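Local coordinates for protein PT26-6P (Thermococcus sp., PDB 2WB7) that is of unknown function but is encoded by a family of euryarchaeal mobile elements and combines three domains with novel folds, at residues A[441-447]-A[494-499]. Residue numbers count along the deposited sequence, not the author numbering.
Sequences NENAIEY and AARKAL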
ATOM      1  N   ASN A 441      16.615  26.141   2.965  1.00 45.14           N
ATOM      2  CA  ASN A 441      15.942  24.892   2.627  1.00 45.35           C
ATOM      3  C   ASN A 441      16.890  23.987   1.846  1.00 46.12           C
ATOM      4  O   ASN A 441      17.107  24.194   0.649  1.00 45.99           O
ATOM      5  CB  ASN A 441      14.713  25.207   1.790  1.00 44.95           C
ATOM      6  CG  ASN A 441      13.884  23.994   1.497  1.00 44.50           C
ATOM      7  OD1 ASN A 441      14.398  22.940   1.101  1.00 44.66           O
ATOM      8  ND2 ASN A 441      12.581  24.134   1.674  1.00 43.41           N
ATOM      9  N   GLU A 442      17.461  22.993   2.521  1.00 47.02           N
ATOM     10  CA  GLU A 442      18.528  22.208   1.919  1.00 48.58           C
ATOM     11  C   GLU A 442      18.080  21.546   0.621  1.00 48.35           C
ATOM     12  O   GLU A 442      18.813  21.581  -0.374  1.00 48.76           O
ATOM     13  CB  GLU A 442      19.082  21.162   2.891  1.00 49.22           C
ATOM     14  CG  GLU A 442      19.173  21.648   4.359  1.00 54.27           C
ATOM     15  CD  GLU A 442      20.459  22.441   4.695  1.00 59.79           C
ATOM     16  OE1 GLU A 442      21.568  21.842   4.630  1.00 61.19           O
ATOM     17  OE2 GLU A 442      20.350  23.653   5.059  1.00 61.70           O
ATOM     18  N   ASN A 443      16.885  20.956   0.617  1.00 47.95           N
ATOM     19  CA  ASN A 443      16.431  20.189  -0.551  1.00 47.37           C
ATOM     20  C   ASN A 443      16.181  21.076  -1.759  1.00 46.76           C
ATOM     21  O   ASN A 443      16.637  20.775  -2.863  1.00 46.53           O
ATOM     22  CB  ASN A 443      15.166  19.395  -0.248  1.00 47.65           C
ATOM     23  CG  ASN A 443      15.244  18.656   1.063  1.00 48.69           C
ATOM     24  OD1 ASN A 443      15.399  17.439   1.088  1.00 48.87           O
ATOM     25  ND2 ASN A 443      15.144  19.395   2.170  1.00 49.95           N
ATOM     26  N   ALA A 444      15.449  22.165  -1.548  1.00 45.92           N
ATOM     27  CA  ALA A 444      15.204  23.109  -2.618  1.00 45.25           C
ATOM     28  C   ALA A 444      16.549  23.542  -3.196  1.00 45.13           C
ATOM     29  O   ALA A 444      16.732  23.567  -4.400  1.00 45.35           O
ATOM     30  CB  ALA A 444      14.414  24.295  -2.112  1.00 45.00           C
ATOM     31  N   ILE A 445      17.502  23.863  -2.333  1.00 44.99           N
ATOM     32  CA  ILE A 445      18.848  24.188  -2.790  1.00 44.70           C
ATOM     33  C   ILE A 445      19.412  23.127  -3.741  1.00 44.40           C
ATOM     34  O   ILE A 445      19.883  23.438  -4.845  1.00 44.50           O
ATOM     35  CB  ILE A 445      19.810  24.401  -1.603  1.00 44.81           C
ATOM     36  CG1 ILE A 445      19.389  25.654  -0.831  1.00 46.13           C
ATOM     37  CG2 ILE A 445      21.246  24.526  -2.082  1.00 43.46           C
ATOM     38  CD1 ILE A 445      20.136  25.851   0.461  1.00 46.83           C
ATOM     39  N   GLU A 446      19.372  21.874  -3.319  1.00 43.37           N
ATOM     40  CA  GLU A 446      19.893  20.827  -4.156  1.00 42.92           C
ATOM     41  C   GLU A 446      19.131  20.693  -5.465  1.00 41.66           C
ATOM     42  O   GLU A 446      19.724  20.449  -6.510  1.00 41.33           O
ATOM     43  CB  GLU A 446      19.867  19.516  -3.409  1.00 43.47           C
ATOM     44  CG  GLU A 446      20.782  19.504  -2.208  1.00 47.85           C
ATOM     45  CD  GLU A 446      21.277  18.107  -1.928  1.00 53.36           C
ATOM     46  OE1 GLU A 446      21.611  17.808  -0.751  1.00 55.25           O
ATOM     47  OE2 GLU A 446      21.309  17.309  -2.906  1.00 55.03           O
ATOM     48  N   TYR A 447      17.814  20.857  -5.409  1.00 40.46           N
ATOM     49  CA  TYR A 447      16.991  20.723  -6.599  1.00 39.23           C
ATOM     50  C   TYR A 447      17.279  21.852  -7.572  1.00 38.82           C
ATOM     51  O   TYR A 447      17.606  21.609  -8.748  1.00 38.49           O
ATOM     52  CB  TYR A 447      15.502  20.706  -6.252  1.00 39.04           C
ATOM     53  CG  TYR A 447      15.118  19.570  -5.337  1.00 38.50           C
ATOM     54  CD1 TYR A 447      13.990  19.650  -4.527  1.00 38.54           C
ATOM     55  CD2 TYR A 447      15.912  18.435  -5.241  1.00 37.71           C
ATOM     56  CE1 TYR A 447      13.646  18.617  -3.681  1.00 36.93           C
ATOM     57  CE2 TYR A 447      15.579  17.403  -4.394  1.00 36.55           C
ATOM     58  CZ  TYR A 447      14.445  17.505  -3.618  1.00 36.54           C
ATOM     59  OH  TYR A 447      14.105  16.486  -2.774  1.00 38.09           O
ATOM     60  N   ALA A 494      10.487  20.423  -8.519  1.00 30.08           N
ATOM     61  CA  ALA A 494      10.863  19.912  -7.205  1.00 30.82           C
ATOM     62  C   ALA A 494      11.214  21.049  -6.214  1.00 31.42           C
ATOM     63  O   ALA A 494      10.663  21.129  -5.093  1.00 31.25           O
ATOM     64  CB  ALA A 494      12.005  18.918  -7.323  1.00 30.26           C
ATOM     65  N   ALA A 495      12.116  21.935  -6.634  1.00 31.43           N
ATOM     66  CA  ALA A 495      12.489  23.059  -5.794  1.00 31.41           C
ATOM     67  C   ALA A 495      11.266  23.866  -5.376  1.00 31.32           C
ATOM     68  O   ALA A 495      11.108  24.204  -4.215  1.00 30.91           O
ATOM     69  CB  ALA A 495      13.495  23.935  -6.513  1.00 31.57           C
ATOM     70  N   ARG A 496      10.395  24.150  -6.335  1.00 32.06           N
ATOM     71  CA  ARG A 496       9.201  24.950  -6.086  1.00 33.21           C
ATOM     72  C   ARG A 496       8.276  24.301  -5.061  1.00 33.56           C
ATOM     73  O   ARG A 496       7.725  24.975  -4.188  1.00 33.99           O
ATOM     74  CB  ARG A 496       8.448  25.199  -7.393  1.00 33.53           C
ATOM     75  CG  ARG A 496       7.172  26.038  -7.246  1.00 35.09           C
ATOM     76  CD  ARG A 496       6.409  26.222  -8.579  1.00 38.55           C
ATOM     77  NE  ARG A 496       5.995  24.951  -9.184  1.00 41.93           N
ATOM     78  CZ  ARG A 496       4.795  24.394  -9.025  1.00 42.89           C
ATOM     79  NH1 ARG A 496       3.872  25.003  -8.286  1.00 41.76           N
ATOM     80  NH2 ARG A 496       4.522  23.223  -9.607  1.00 42.76           N
ATOM     81  N   LYS A 497       8.123  22.986  -5.161  1.00 33.86           N
ATOM     82  CA  LYS A 497       7.337  22.239  -4.199  1.00 33.71           C
ATOM     83  C   LYS A 497       8.017  22.193  -2.840  1.00 34.17           C
ATOM     84  O   LYS A 497       7.377  22.426  -1.819  1.00 33.95           O
ATOM     85  CB  LYS A 497       7.076  20.834  -4.724  1.00 33.83           C
ATOM     86  CG  LYS A 497       5.927  20.799  -5.707  1.00 33.34           C
ATOM     87  CD  LYS A 497       6.023  19.677  -6.694  1.00 31.66           C
ATOM     88  CE  LYS A 497       4.857  19.774  -7.665  1.00 32.39           C
ATOM     89  NZ  LYS A 497       4.784  18.585  -8.553  1.00 32.92           N
ATOM     90  N   ALA A 498       9.315  21.897  -2.822  1.00 34.66           N
ATOM     91  CA  ALA A 498      10.061  21.876  -1.566  1.00 35.27           C
ATOM     92  C   ALA A 498       9.879  23.196  -0.816  1.00 35.96           C
ATOM     93  O   ALA A 498       9.472  23.209   0.339  1.00 36.62           O
ATOM     94  CB  ALA A 498      11.517  21.596  -1.813  1.00 34.95           C
ATOM     95  N   LEU A 499      10.146  24.308  -1.484  1.00 36.62           N
ATOM     96  CA  LEU A 499       9.975  25.632  -0.887  1.00 37.23           C
ATOM     97  C   LEU A 499       8.584  25.972  -0.354  1.00 37.88           C
ATOM     98  O   LEU A 499       8.463  26.854   0.481  1.00 38.18           O
ATOM     99  CB  LEU A 499      10.357  26.713  -1.890  1.00 37.27           C
ATOM    100  CG  LEU A 499      11.839  26.873  -2.184  1.00 37.35           C
ATOM    101  CD1 LEU A 499      11.997  27.854  -3.342  1.00 36.71           C
ATOM    102  CD2 LEU A 499      12.588  27.335  -0.921  1.00 36.70           C
TER
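Three alanines on helix 471-499 present a shallow, smooth surface to the first turn of helix 442-465. These consecutive antiparallel helices of the helical domain meet here, the N-terminal end of the first against the C-terminal part of the second; the axes of the two segments approach to 8.1 Å at 168°. Methyl-sized side chains allow such closeness, with the CA atoms of A444 and A495 4.2 Å apart. The methyl of A444 is a small bump set between A498 (CB to CB 4.0 Å) and the branch of L499, whose CG comes within 3.6 Å of A444 CB. One turn on, Y447 is the large bump. Its ring sits obliquely in the shallow hollow beside the small A494 and A498, CD1 3.5 Å from A494 CB and CE1 4.1 Å from A498 CB, while its own CB meets A495 CB at 3.8 Å. N441 closes the end as N-cap: OD1 accepts from A444 N at 3.0 Å, a role suited to a short amide, and its ND2 comes within 3.5 Å of A498 O. L432 and A436 of helix 408-438 and A510 of helix 503-523 extend this packing. With no hydrogen bond between the segments, the contact is mainly apolar packing, and the capping bond stays within one segment.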